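Long-range contacts in serine protease inhibitor 2 (PDB 3PZF), which inhibits serine proteases that activate phenoloxidases, as a serpin that negatively regulates melanization in mosquito hemolymph: residues 52-57 and 130-135; 108-113 and 177-182; 150-155 and 165-170; 293-298 and 330-335. All coordinates share one frame; numbering follows the deposited sequence.

Interaction 1 of 4, residues 52-57 and 130-135; sequences LTLIYE and THYHAM
Leu54 and Tyr132 bring the two backbones nearest, their CA atoms 7.5 Å apart, where helix 45-58 passes the turn from helix 122-132 into strand 134-139. His133, with positive phi, makes that turn and lets the side chains of its neighbours Tyr132 and Ala134 both reach toward the helix. Leu54 slides antiparallel past the tyrosine, its CD2 lying 3.6 Å from Tyr132 CB, while its other branch, CD1, touches Ala134 CB at 3.5 Å. Farther out along the ring, the Thr53 side chain crosses the tyrosine at about a right angle, its CG2 3.6 Å from Tyr132 CE1; Thr53 OG1 is turned back to Lys49 O of its own helix. At the tip Tyr132 OH donates to Glu57 OE2 over 2.6 Å; Glu57 OE2 lies at the ring edge and uses its anti lone pair. A bend at chi2 (-93°) turns Glu57 CD out of line with the chain, and the carboxylate plane stands 74° from the ring. The contact seats this helix, which backs sheet A of the serpin fold, beside strand 134-139. Because Glu57 OE2 also forms a salt bridge with Arg87 NE, this buried carboxylate oxygen has two partners, which would be expected to favour the ionised form.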
loop_
_atom_site.group_PDB
_atom_site.type_symbol
_atom_site.label_atom_id
_atom_site.label_comp_id
_atom_site.label_asym_id
_atom_site.label_seq_id
_atom_site.Cartn_x
_atom_site.Cartn_y
_atom_site.Cartn_z
ATOM N N LEU A 52 4.303 -11.313 -4.067
ATOM C CA LEU A 52 3.815 -12.393 -4.916
ATOM C C LEU A 52 4.803 -12.728 -6.018
ATOM O O LEU A 52 4.975 -13.891 -6.342
ATOM C CB LEU A 52 2.460 -12.038 -5.517
ATOM C CG LEU A 52 1.329 -11.880 -4.490
ATOM C CD1 LEU A 52 0.060 -11.378 -5.196
ATOM C CD2 LEU A 52 1.089 -13.213 -3.789
ATOM N N THR A 53 5.468 -11.718 -6.575
ATOM C CA THR A 53 6.434 -11.966 -7.638
ATOM C C THR A 53 7.677 -12.627 -7.041
ATOM O O THR A 53 8.241 -13.524 -7.652
ATOM C CB THR A 53 6.784 -10.688 -8.401
ATOM O OG1 THR A 53 5.570 -10.110 -8.908
ATOM C CG2 THR A 53 7.744 -11.015 -9.628
ATOM N N LEU A 54 8.073 -12.263 -5.820
ATOM C CA LEU A 54 9.221 -12.993 -5.197
ATOM C C LEU A 54 8.883 -14.461 -4.997
ATOM O O LEU A 54 9.724 -15.345 -5.174
ATOM C CB LEU A 54 9.607 -12.351 -3.874
ATOM C CG LEU A 54 10.396 -11.038 -4.038
ATOM C CD1 LEU A 54 10.292 -10.227 -2.750
ATOM C CD2 LEU A 54 11.888 -11.291 -4.420
ATOM N N ILE A 55 7.653 -14.734 -4.622
ATOM C CA ILE A 55 7.236 -16.100 -4.419
ATOM C C ILE A 55 7.185 -16.828 -5.749
ATOM O O ILE A 55 7.599 -17.997 -5.837
ATOM C CB ILE A 55 5.875 -16.167 -3.700
ATOM C CG1 ILE A 55 6.053 -15.703 -2.248
ATOM C CG2 ILE A 55 5.321 -17.583 -3.758
ATOM C CD1 ILE A 55 4.728 -15.505 -1.459
ATOM N N TYR A 56 6.709 -16.138 -6.787
ATOM C CA TYR A 56 6.769 -16.659 -8.156
ATOM C C TYR A 56 8.198 -17.023 -8.570
ATOM O O TYR A 56 8.436 -18.107 -9.080
ATOM C CB TYR A 56 6.154 -15.637 -9.124
ATOM C CG TYR A 56 6.018 -16.124 -10.552
ATOM C CD1 TYR A 56 5.014 -17.011 -10.904
ATOM C CD2 TYR A 56 6.873 -15.667 -11.542
ATOM C CE1 TYR A 56 4.871 -17.432 -12.225
ATOM C CE2 TYR A 56 6.745 -16.093 -12.859
ATOM C CZ TYR A 56 5.739 -16.972 -13.188
ATOM O OH TYR A 56 5.592 -17.401 -14.491
ATOM N N GLU A 57 9.153 -16.130 -8.315
ATOM C CA GLU A 57 10.559 -16.365 -8.640
ATOM C C GLU A 57 11.119 -17.582 -7.886
ATOM O O GLU A 57 11.985 -18.302 -8.413
ATOM C CB GLU A 57 11.380 -15.115 -8.273
ATOM C CG GLU A 57 11.165 -13.921 -9.240
ATOM C CD GLU A 57 12.178 -13.877 -10.382
ATOM O OE1 GLU A 57 12.861 -14.921 -10.674
ATOM O OE2 GLU A 57 12.293 -12.787 -10.997
ATOM N N THR A 130 18.657 -7.451 -6.299
ATOM C CA THR A 130 18.878 -6.610 -7.481
ATOM C C THR A 130 17.576 -6.077 -8.074
ATOM O O THR A 130 17.445 -4.871 -8.303
ATOM C CB THR A 130 19.665 -7.381 -8.575
ATOM O OG1 THR A 130 20.988 -7.650 -8.092
ATOM C CG2 THR A 130 19.754 -6.584 -9.860
ATOM N N HIS A 131 16.618 -6.971 -8.322
ATOM C CA HIS A 131 15.412 -6.586 -9.043
ATOM C C HIS A 131 14.250 -6.199 -8.122
ATOM O O HIS A 131 13.413 -5.408 -8.514
ATOM C CB HIS A 131 14.953 -7.717 -9.962
ATOM C CG HIS A 131 16.008 -8.195 -10.913
ATOM N ND1 HIS A 131 16.252 -7.580 -12.122
ATOM C CD2 HIS A 131 16.874 -9.235 -10.836
ATOM C CE1 HIS A 131 17.223 -8.221 -12.751
ATOM N NE2 HIS A 131 17.620 -9.230 -11.990
ATOM N N TYR A 132 14.192 -6.767 -6.923
ATOM C CA TYR A 132 13.009 -6.587 -6.065
ATOM C C TYR A 132 13.343 -5.879 -4.773
ATOM O O TYR A 132 12.475 -5.664 -3.928
ATOM C CB TYR A 132 12.353 -7.947 -5.787
ATOM C CG TYR A 132 11.976 -8.667 -7.073
ATOM C CD1 TYR A 132 10.879 -8.241 -7.829
ATOM C CD2 TYR A 132 12.724 -9.741 -7.551
ATOM C CE1 TYR A 132 10.526 -8.878 -9.012
ATOM C CE2 TYR A 132 12.383 -10.380 -8.727
ATOM C CZ TYR A 132 11.291 -9.952 -9.454
ATOM O OH TYR A 132 10.963 -10.594 -10.627
ATOM N N HIS A 133 14.607 -5.510 -4.622
ATOM C CA HIS A 133 15.058 -4.794 -3.443
ATOM C C HIS A 133 14.548 -5.462 -2.169
ATOM O O HIS A 133 14.061 -4.804 -1.243
ATOM C CB HIS A 133 14.657 -3.328 -3.570
ATOM C CG HIS A 133 15.316 -2.670 -4.743
ATOM N ND1 HIS A 133 16.667 -2.396 -4.772
ATOM C CD2 HIS A 133 14.836 -2.316 -5.960
ATOM C CE1 HIS A 133 16.981 -1.855 -5.936
ATOM N NE2 HIS A 133 15.888 -1.798 -6.676
ATOM N N ALA A 134 14.676 -6.785 -2.173
ATOM C CA ALA A 134 14.300 -7.660 -1.063
ATOM C C ALA A 134 15.505 -8.472 -0.590
ATOM O O ALA A 134 16.453 -8.706 -1.355
ATOM C CB ALA A 134 13.198 -8.602 -1.520
ATOM N N MET A 135 15.467 -8.932 0.661
ATOM C CA MET A 135 16.577 -9.712 1.203
ATOM C C MET A 135 16.055 -10.939 1.945
ATOM O O MET A 135 14.845 -11.080 2.140
ATOM C CB MET A 135 17.422 -8.845 2.133
ATOM C CG MET A 135 18.154 -7.732 1.399
ATOM S SD MET A 135 19.350 -6.834 2.412
ATOM C CE MET A 135 18.517 -5.249 2.596
#

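Interaction 2 of 4, residues 108-113 and 177-182; sequences IATNFF and ITLVNV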
loop_
_atom_site.group_PDB
_atom_site.type_symbol
_atom_site.label_atom_id
_atom_site.label_comp_id
_atom_site.label_asym_id
_atom_site.label_seq_id
_atom_site.Cartn_x
_atom_site.Cartn_y
_atom_site.Cartn_z
ATOM N N ILE A 108 10.400 0.998 0.510
ATOM C CA ILE A 108 9.708 -0.281 0.559
ATOM C C ILE A 108 10.724 -1.347 0.987
ATOM O O ILE A 108 11.791 -1.483 0.377
ATOM C CB ILE A 108 9.129 -0.625 -0.817
ATOM C CG1 ILE A 108 8.032 0.383 -1.198
ATOM C CG2 ILE A 108 8.571 -2.049 -0.858
ATOM C CD1 ILE A 108 7.723 0.305 -2.726
ATOM N N ALA A 109 10.427 -2.071 2.058
ATOM C CA ALA A 109 11.386 -3.036 2.593
ATOM C C ALA A 109 10.739 -4.404 2.692
ATOM O O ALA A 109 9.610 -4.536 3.177
ATOM C CB ALA A 109 11.912 -2.591 3.941
ATOM N N THR A 110 11.473 -5.426 2.253
ATOM C CA THR A 110 10.915 -6.764 2.173
ATOM C C THR A 110 11.999 -7.759 2.573
ATOM O O THR A 110 13.135 -7.667 2.101
ATOM C CB THR A 110 10.452 -7.087 0.708
ATOM O OG1 THR A 110 9.508 -6.119 0.253
ATOM C CG2 THR A 110 9.827 -8.494 0.607
ATOM N N ASN A 111 11.648 -8.706 3.440
ATOM C CA ASN A 111 12.594 -9.705 3.944
ATOM C C ASN A 111 11.913 -11.064 4.111
ATOM O O ASN A 111 10.847 -11.142 4.720
ATOM C CB ASN A 111 13.129 -9.255 5.321
ATOM C CG ASN A 111 14.462 -9.896 5.696
ATOM O OD1 ASN A 111 14.776 -11.021 5.295
ATOM N ND2 ASN A 111 15.242 -9.182 6.511
ATOM N N PHE A 112 12.537 -12.124 3.608
ATOM C CA PHE A 112 12.187 -13.477 4.034
ATOM C C PHE A 112 13.020 -13.807 5.278
ATOM O O PHE A 112 14.237 -13.720 5.239
ATOM C CB PHE A 112 12.557 -14.524 3.004
ATOM C CG PHE A 112 11.752 -14.486 1.731
ATOM C CD1 PHE A 112 10.693 -15.363 1.539
ATOM C CD2 PHE A 112 12.126 -13.650 0.687
ATOM C CE1 PHE A 112 9.980 -15.349 0.335
ATOM C CE2 PHE A 112 11.437 -13.666 -0.517
ATOM C CZ PHE A 112 10.370 -14.523 -0.689
ATOM N N PHE A 113 12.364 -14.181 6.366
ATOM C CA PHE A 113 13.057 -14.664 7.569
ATOM C C PHE A 113 12.953 -16.191 7.582
ATOM O O PHE A 113 11.865 -16.751 7.736
ATOM C CB PHE A 113 12.429 -14.033 8.819
ATOM C CG PHE A 113 12.635 -12.533 8.914
ATOM C CD1 PHE A 113 13.835 -12.024 9.386
ATOM C CD2 PHE A 113 11.651 -11.633 8.492
ATOM C CE1 PHE A 113 14.048 -10.671 9.471
ATOM C CE2 PHE A 113 11.860 -10.267 8.577
ATOM C CZ PHE A 113 13.056 -9.782 9.061
ATOM N N ILE A 177 9.215 -20.168 7.253
ATOM C CA ILE A 177 9.594 -19.004 6.456
ATOM C C ILE A 177 8.495 -17.954 6.636
ATOM O O ILE A 177 7.325 -18.249 6.424
ATOM C CB ILE A 177 9.744 -19.344 4.949
ATOM C CG1 ILE A 177 10.942 -20.268 4.725
ATOM C CG2 ILE A 177 9.892 -18.057 4.128
ATOM C CD1 ILE A 177 11.069 -20.749 3.316
ATOM N N THR A 178 8.869 -16.749 7.062
ATOM C CA THR A 178 7.918 -15.655 7.204
ATOM C C THR A 178 8.374 -14.559 6.257
ATOM O O THR A 178 9.554 -14.231 6.204
ATOM C CB THR A 178 7.865 -15.110 8.635
ATOM O OG1 THR A 178 7.533 -16.176 9.546
ATOM C CG2 THR A 178 6.790 -14.036 8.769
ATOM N N LEU A 179 7.443 -14.020 5.483
ATOM C CA LEU A 179 7.784 -13.036 4.479
ATOM C C LEU A 179 7.175 -11.753 5.009
ATOM O O LEU A 179 5.973 -11.714 5.257
ATOM C CB LEU A 179 7.149 -13.415 3.139
ATOM C CG LEU A 179 7.290 -12.420 1.984
ATOM C CD1 LEU A 179 8.734 -12.001 1.756
ATOM C CD2 LEU A 179 6.714 -13.015 0.683
ATOM N N VAL A 180 7.991 -10.711 5.177
ATOM C CA VAL A 180 7.549 -9.482 5.846
ATOM C C VAL A 180 7.787 -8.317 4.916
ATOM O O VAL A 180 8.846 -8.220 4.323
ATOM C CB VAL A 180 8.346 -9.256 7.153
ATOM C CG1 VAL A 180 7.911 -7.947 7.831
ATOM C CG2 VAL A 180 8.130 -10.411 8.101
ATOM N N ASN A 181 6.790 -7.446 4.771
ATOM C CA ASN A 181 6.946 -6.241 3.994
ATOM C C ASN A 181 6.452 -5.027 4.773
ATOM O O ASN A 181 5.399 -5.067 5.397
ATOM C CB ASN A 181 6.165 -6.336 2.684
ATOM C CG ASN A 181 6.157 -5.028 1.920
ATOM O OD1 ASN A 181 7.111 -4.695 1.206
ATOM N ND2 ASN A 181 5.101 -4.277 2.077
ATOM N N VAL A 182 7.222 -3.950 4.723
ATOM C CA VAL A 182 6.800 -2.691 5.318
ATOM C C VAL A 182 7.095 -1.564 4.338
ATOM O O VAL A 182 7.878 -1.703 3.402
ATOM C CB VAL A 182 7.485 -2.394 6.686
ATOM C CG1 VAL A 182 7.076 -3.436 7.737
ATOM C CG2 VAL A 182 8.996 -2.381 6.543
#
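Phe112 carries Leu179 CD1 squarely on one ring face, a CH-pi contact 3.6 Å from the centroid and only 1° off the normal, while Ile177 CG2 sits at the ring edge, 3.8 Å from Phe112 CD1. The Leu179 side chain runs beside the phenylalanine in the same direction, its CG anti to the backbone N (chi1 174°). Phe113, on the other face of the sheet, takes Val180 at its edge: Val180 CG2 is 3.7 Å from Phe113 CD2. Trp154 of helix 144-158 meets this second ring edge-to-face. The two strands are antiparallel neighbours in sheet A, the central sheet of the serpin fold. Ala109-Val182, Asn111-Val180 and Phe113-Thr178 are hydrogen-bonded pairs, with Thr110-Asn181 and Phe112-Leu179 as the non-hydrogen-bonded pairs between them. Leu51 and Leu54 of helix 45-58 cover Thr110, on the same side as Phe112, whereas helix 144-158 lies over Ala109 and Phe113. In serpins generally, strands in these positions move together when sheet A opens to take in the reactive loop. One side-chain bond joins the strands: Thr110 OG1 donates to Asn181 OD1 at 2.9 Å, in the carbonyl plane and on a lone pair. Across the sheet from it, Ala109 CB rests 3.9 Å from Val182 CG2.

Interaction 3 of 4, residues 150-155 and 165-170; sequences TINNWV and EIVTPD
Asn152 leaves helix 144-158 with its CB 3.9 Å from Glu165 CA, at the point where the returning chain comes closest. Its CG, anti to the carbonyl carbon (chi1 -68°), packs 3.5 Å from Glu165 CB. From there the amide forks. OD1 accepts two backbone N-H groups in succession: Ile166 N at 2.7 Å, from well above the carbonyl plane, and Val167 N at 3.2 Å, in that plane and on a lone pair. ND2 donates to Val167 O at 3.1 Å, an almost straight bond lying in the amide plane. Beneath this polar grip, on the side facing the sheet, Ile166 CG2 touches both Ile151 CG2 and Val155 CG2, each at 3.7 Å. Ile166 also packs on Val180 and Phe334, so the loop runs alongside the helix over the same face of sheet A. This is the serpin helix that crosses the face of sheet A, together with the segment leading back from it to strand 177-188. One side-chain amide thus serves Ile166 N and both backbone polar atoms of Val167, in a loop outside any strand; three bonds fix the amide's rotation and hold the loop to the helix.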
loop_
_atom_site.group_PDB
_atom_site.type_symbol
_atom_site.label_atom_id
_atom_site.label_comp_id
_atom_site.label_asym_id
_atom_site.label_seq_id
_atom_site.Cartn_x
_atom_site.Cartn_y
_atom_site.Cartn_z
ATOM N N THR A 150 14.146 -9.864 16.406
ATOM C CA THR A 150 14.932 -9.628 15.215
ATOM C C THR A 150 14.057 -8.994 14.133
ATOM O O THR A 150 14.433 -7.993 13.529
ATOM C CB THR A 150 15.558 -10.922 14.711
ATOM O OG1 THR A 150 16.491 -11.410 15.695
ATOM C CG2 THR A 150 16.286 -10.672 13.410
ATOM N N ILE A 151 12.888 -9.581 13.897
ATOM C CA ILE A 151 11.982 -9.076 12.874
ATOM C C ILE A 151 11.509 -7.658 13.213
ATOM O O ILE A 151 11.473 -6.790 12.350
ATOM C CB ILE A 151 10.780 -10.022 12.686
ATOM C CG1 ILE A 151 11.274 -11.353 12.093
ATOM C CG2 ILE A 151 9.711 -9.357 11.767
ATOM C CD1 ILE A 151 10.250 -12.455 12.088
ATOM N N ASN A 152 11.174 -7.414 14.476
ATOM C CA ASN A 152 10.667 -6.107 14.866
ATOM C C ASN A 152 11.735 -5.021 14.782
ATOM O O ASN A 152 11.450 -3.907 14.344
ATOM C CB ASN A 152 10.006 -6.175 16.243
ATOM C CG ASN A 152 8.731 -6.995 16.214
ATOM O OD1 ASN A 152 8.073 -7.085 15.176
ATOM N ND2 ASN A 152 8.383 -7.596 17.330
ATOM N N ASN A 153 12.971 -5.353 15.130
ATOM C CA ASN A 153 14.048 -4.382 15.013
ATOM C C ASN A 153 14.325 -4.075 13.537
ATOM O O ASN A 153 14.700 -2.968 13.189
ATOM C CB ASN A 153 15.313 -4.872 15.727
ATOM C CG ASN A 153 15.141 -4.937 17.244
ATOM O OD1 ASN A 153 14.163 -4.418 17.797
ATOM N ND2 ASN A 153 16.096 -5.566 17.924
ATOM N N TRP A 154 14.115 -5.063 12.671
ATOM C CA TRP A 154 14.299 -4.872 11.245
ATOM C C TRP A 154 13.230 -3.910 10.726
ATOM O O TRP A 154 13.508 -3.025 9.909
ATOM C CB TRP A 154 14.233 -6.224 10.526
ATOM C CG TRP A 154 14.328 -6.134 9.040
ATOM C CD1 TRP A 154 15.467 -6.156 8.277
ATOM C CD2 TRP A 154 13.235 -6.011 8.131
ATOM N NE1 TRP A 154 15.143 -6.036 6.942
ATOM C CE2 TRP A 154 13.777 -5.956 6.824
ATOM C CE3 TRP A 154 11.849 -5.944 8.291
ATOM C CZ2 TRP A 154 12.984 -5.843 5.697
ATOM C CZ3 TRP A 154 11.060 -5.838 7.164
ATOM C CH2 TRP A 154 11.627 -5.778 5.885
ATOM N N VAL A 155 12.006 -4.068 11.217
ATOM C CA VAL A 155 10.911 -3.174 10.812
ATOM C C VAL A 155 11.250 -1.729 11.195
ATOM O O VAL A 155 11.113 -0.808 10.376
ATOM C CB VAL A 155 9.564 -3.616 11.438
ATOM C CG1 VAL A 155 8.522 -2.476 11.401
ATOM C CG2 VAL A 155 9.041 -4.866 10.725
ATOM N N GLU A 165 7.018 -2.639 15.354
ATOM C CA GLU A 165 6.830 -4.076 15.491
ATOM C C GLU A 165 5.753 -4.556 14.557
ATOM O O GLU A 165 4.870 -3.795 14.145
ATOM C CB GLU A 165 6.438 -4.458 16.920
ATOM C CG GLU A 165 5.025 -4.046 17.290
ATOM C CD GLU A 165 4.928 -2.570 17.644
ATOM O OE1 GLU A 165 3.910 -1.919 17.296
ATOM O OE2 GLU A 165 5.875 -2.065 18.287
ATOM N N ILE A 166 5.813 -5.838 14.245
ATOM C CA ILE A 166 4.848 -6.408 13.340
ATOM C C ILE A 166 4.442 -7.819 13.752
ATOM O O ILE A 166 3.392 -8.296 13.348
ATOM C CB ILE A 166 5.391 -6.382 11.908
ATOM C CG1 ILE A 166 4.295 -6.729 10.905
ATOM C CG2 ILE A 166 6.570 -7.349 11.753
ATOM C CD1 ILE A 166 4.700 -6.387 9.456
ATOM N N VAL A 167 5.244 -8.486 14.579
ATOM C CA VAL A 167 4.883 -9.836 14.996
ATOM C C VAL A 167 5.082 -10.022 16.501
ATOM O O VAL A 167 5.819 -9.283 17.138
ATOM C CB VAL A 167 5.712 -10.930 14.264
ATOM C CG1 VAL A 167 5.482 -10.897 12.748
ATOM C CG2 VAL A 167 7.202 -10.799 14.604
ATOM N N THR A 168 4.390 -10.999 17.063
ATOM C CA THR A 168 4.652 -11.440 18.434
ATOM C C THR A 168 5.154 -12.873 18.360
ATOM O O THR A 168 4.983 -13.522 17.336
ATOM C CB THR A 168 3.371 -11.405 19.285
ATOM O OG1 THR A 168 2.424 -12.336 18.747
ATOM C CG2 THR A 168 2.769 -10.000 19.309
ATOM N N PRO A 169 5.776 -13.384 19.434
ATOM C CA PRO A 169 6.161 -14.798 19.388
ATOM C C PRO A 169 5.007 -15.711 18.939
ATOM O O PRO A 169 5.232 -16.681 18.204
ATOM C CB PRO A 169 6.574 -15.088 20.835
ATOM C CG PRO A 169 7.108 -13.763 21.324
ATOM C CD PRO A 169 6.231 -12.719 20.670
ATOM N N ASP A 170 3.785 -15.389 19.353
ATOM C CA ASP A 170 2.628 -16.231 19.050
ATOM C C ASP A 170 2.314 -16.291 17.552
ATOM O O ASP A 170 1.835 -17.313 17.057
ATOM C CB ASP A 170 1.392 -15.747 19.832
ATOM C CG ASP A 170 1.374 -16.251 21.267
ATOM O OD1 ASP A 170 1.792 -17.404 21.499
ATOM O OD2 ASP A 170 0.940 -15.496 22.164
#

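Interaction 4 of 4, residues 293-298 and 330-335; sequences SEQLNE and VSRIFQ
Glu294 and Gln335 form a hydrogen-bonded antiparallel pair where strand 277-295 meets strand 332-341 in serpin sheet A, the latter strand leading on toward the hinge of the reactive loop. Gln295 and Phe334 follow as a non-hydrogen-bonded pair, and Leu296 N still reaches Ile333 O at 2.8 Å after the first strand has ended. The tight part is apolar: Leu296 crosses Ile333 at about a right angle, CD1 to CG2 3.8 Å, and the same CD1 lies 4.0 Å from Gln335 CB. Leu51 of helix 45-58 packs on Ile333, and Phe29 of helix 24-35 packs on Leu296. On the other side the contact is looser and more polar. The partly exposed Gln295 stretches out beyond CG, and its OE1 takes Arg332 NH1 at 3.1 Å, a bent bond (143° at the hydrogen) with amide and guanidinium planes 84° apart. Arg332 NH2 goes on to Glu173 O. Past the last strand pair, the Asn297 side chain continues the edge as a peptide group would: OD1 accepts from Ile333 N at 3.0 Å, while ND2 donates to Ser331 O, also at 3.0 Å, with that oxygen only 7° out of the amide plane.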
loop_
_atom_site.group_PDB
_atom_site.type_symbol
_atom_site.label_atom_id
_atom_site.label_comp_id
_atom_site.label_asym_id
_atom_site.label_seq_id
_atom_site.Cartn_x
_atom_site.Cartn_y
_atom_site.Cartn_z
ATOM N N SER A 293 -1.637 -3.347 10.223
ATOM C CA SER A 293 -0.823 -4.540 10.014
ATOM C C SER A 293 -1.768 -5.696 9.731
ATOM O O SER A 293 -2.854 -5.760 10.311
ATOM C CB SER A 293 -0.013 -4.831 11.278
ATOM O OG SER A 293 0.983 -5.797 11.033
ATOM N N GLU A 294 -1.372 -6.626 8.876
ATOM C CA GLU A 294 -2.226 -7.772 8.596
ATOM C C GLU A 294 -1.409 -8.959 8.095
ATOM O O GLU A 294 -0.408 -8.785 7.402
ATOM C CB GLU A 294 -3.300 -7.428 7.558
ATOM C CG GLU A 294 -4.282 -8.576 7.318
ATOM C CD GLU A 294 -5.540 -8.155 6.598
ATOM O OE1 GLU A 294 -5.455 -7.264 5.724
ATOM O OE2 GLU A 294 -6.618 -8.711 6.903
ATOM N N GLN A 295 -1.864 -10.151 8.433
ATOM C CA GLN A 295 -1.282 -11.343 7.850
ATOM C C GLN A 295 -2.070 -11.547 6.554
ATOM O O GLN A 295 -3.310 -11.542 6.572
ATOM C CB GLN A 295 -1.442 -12.523 8.801
ATOM C CG GLN A 295 -1.028 -13.826 8.189
ATOM C CD GLN A 295 -1.194 -14.966 9.188
ATOM O OE1 GLN A 295 -0.818 -14.840 10.355
ATOM N NE2 GLN A 295 -1.786 -16.062 8.742
ATOM N N LEU A 296 -1.356 -11.692 5.437
ATOM C CA LEU A 296 -1.975 -11.624 4.109
ATOM C C LEU A 296 -2.453 -12.991 3.616
ATOM O O LEU A 296 -3.142 -13.049 2.606
ATOM C CB LEU A 296 -1.007 -11.019 3.082
ATOM C CG LEU A 296 -0.468 -9.613 3.395
ATOM C CD1 LEU A 296 0.344 -9.064 2.181
ATOM C CD2 LEU A 296 -1.630 -8.633 3.747
ATOM N N ASN A 297 -2.128 -14.071 4.332
ATOM C CA ASN A 297 -2.561 -15.412 3.903
ATOM C C ASN A 297 -4.063 -15.440 3.577
ATOM O O ASN A 297 -4.476 -15.842 2.481
ATOM C CB ASN A 297 -2.274 -16.488 4.970
ATOM C CG ASN A 297 -0.791 -16.657 5.265
ATOM O OD1 ASN A 297 -0.053 -15.682 5.331
ATOM N ND2 ASN A 297 -0.346 -17.912 5.460
ATOM N N GLU A 298 -4.879 -15.021 4.538
ATOM C CA GLU A 298 -6.320 -15.181 4.415
ATOM C C GLU A 298 -6.894 -14.341 3.263
ATOM O O GLU A 298 -7.594 -14.871 2.397
ATOM C CB GLU A 298 -6.995 -14.856 5.750
ATOM C CG GLU A 298 -8.481 -14.492 5.652
ATOM C CD GLU A 298 -9.349 -15.648 5.171
ATOM O OE1 GLU A 298 -8.791 -16.685 4.745
ATOM O OE2 GLU A 298 -10.592 -15.513 5.224
ATOM N N VAL A 330 6.084 -20.787 2.047
ATOM C CA VAL A 330 5.989 -19.603 2.854
ATOM C C VAL A 330 4.949 -19.922 3.928
ATOM O O VAL A 330 3.845 -20.364 3.616
ATOM C CB VAL A 330 5.557 -18.377 2.016
ATOM C CG1 VAL A 330 5.401 -17.177 2.915
ATOM C CG2 VAL A 330 6.599 -18.077 0.950
ATOM N N SER A 331 5.316 -19.756 5.190
ATOM C CA SER A 331 4.382 -20.050 6.278
ATOM C C SER A 331 3.367 -18.943 6.445
ATOM O O SER A 331 2.169 -19.199 6.450
ATOM C CB SER A 331 5.136 -20.227 7.584
ATOM O OG SER A 331 6.188 -21.157 7.408
ATOM N N ARG A 332 3.862 -17.722 6.619
ATOM C CA ARG A 332 3.004 -16.553 6.869
ATOM C C ARG A 332 3.564 -15.356 6.141
ATOM O O ARG A 332 4.788 -15.241 6.005
ATOM C CB ARG A 332 2.990 -16.240 8.356
ATOM C CG ARG A 332 2.369 -17.342 9.219
ATOM C CD ARG A 332 2.353 -16.933 10.659
ATOM N NE ARG A 332 2.011 -18.050 11.535
ATOM C CZ ARG A 332 0.932 -18.102 12.317
ATOM N NH1 ARG A 332 0.056 -17.095 12.345
ATOM N NH2 ARG A 332 0.729 -19.170 13.078
ATOM N N ILE A 333 2.671 -14.481 5.666
ATOM C CA ILE A 333 3.060 -13.238 5.018
ATOM C C ILE A 333 2.493 -12.098 5.845
ATOM O O ILE A 333 1.294 -12.066 6.139
ATOM C CB ILE A 333 2.499 -13.133 3.572
ATOM C CG1 ILE A 333 3.016 -14.312 2.735
ATOM C CG2 ILE A 333 2.900 -11.808 2.935
ATOM C CD1 ILE A 333 2.479 -14.339 1.312
ATOM N N PHE A 334 3.348 -11.159 6.227
ATOM C CA PHE A 334 2.891 -10.012 7.018
ATOM C C PHE A 334 3.202 -8.722 6.269
ATOM O O PHE A 334 4.273 -8.586 5.669
ATOM C CB PHE A 334 3.599 -9.969 8.377
ATOM C CG PHE A 334 3.269 -11.128 9.296
ATOM C CD1 PHE A 334 2.076 -11.149 10.010
ATOM C CD2 PHE A 334 4.174 -12.158 9.485
ATOM C CE1 PHE A 334 1.782 -12.202 10.865
ATOM C CE2 PHE A 334 3.886 -13.221 10.332
ATOM C CZ PHE A 334 2.690 -13.234 11.030
ATOM N N GLN A 335 2.278 -7.759 6.304
ATOM C CA GLN A 335 2.583 -6.444 5.776
ATOM C C GLN A 335 2.143 -5.401 6.791
ATOM O O GLN A 335 1.089 -5.546 7.420
ATOM C CB GLN A 335 1.831 -6.176 4.456
ATOM C CG GLN A 335 2.082 -4.772 3.946
ATOM C CD GLN A 335 1.509 -4.494 2.547
ATOM O OE1 GLN A 335 2.239 -4.450 1.547
ATOM N NE2 GLN A 335 0.214 -4.240 2.491
#

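Overall arrangement
From the N terminus, helix 45-58 comes first, and interaction 1 closes the loop from it to residues 130-135. Interaction 2 opens inside that loop, at strand 105-115, and closes beyond it at 177-182, so the two cross; Met135 pairs with Thr110 and Phe112 to join them in sheet A. Interaction 3 is nested within interaction 2, folding the chain after helix 144-158 back over the sheet. Interaction 4 follows in series, yet strand 332-341 lies beside strand 177-188, with Leu179 O near Phe334 N. Ile166 and Val167 touch interaction 4 on one face of the sheet, while Ile55 of interaction 1 packs on Ile333 from the other.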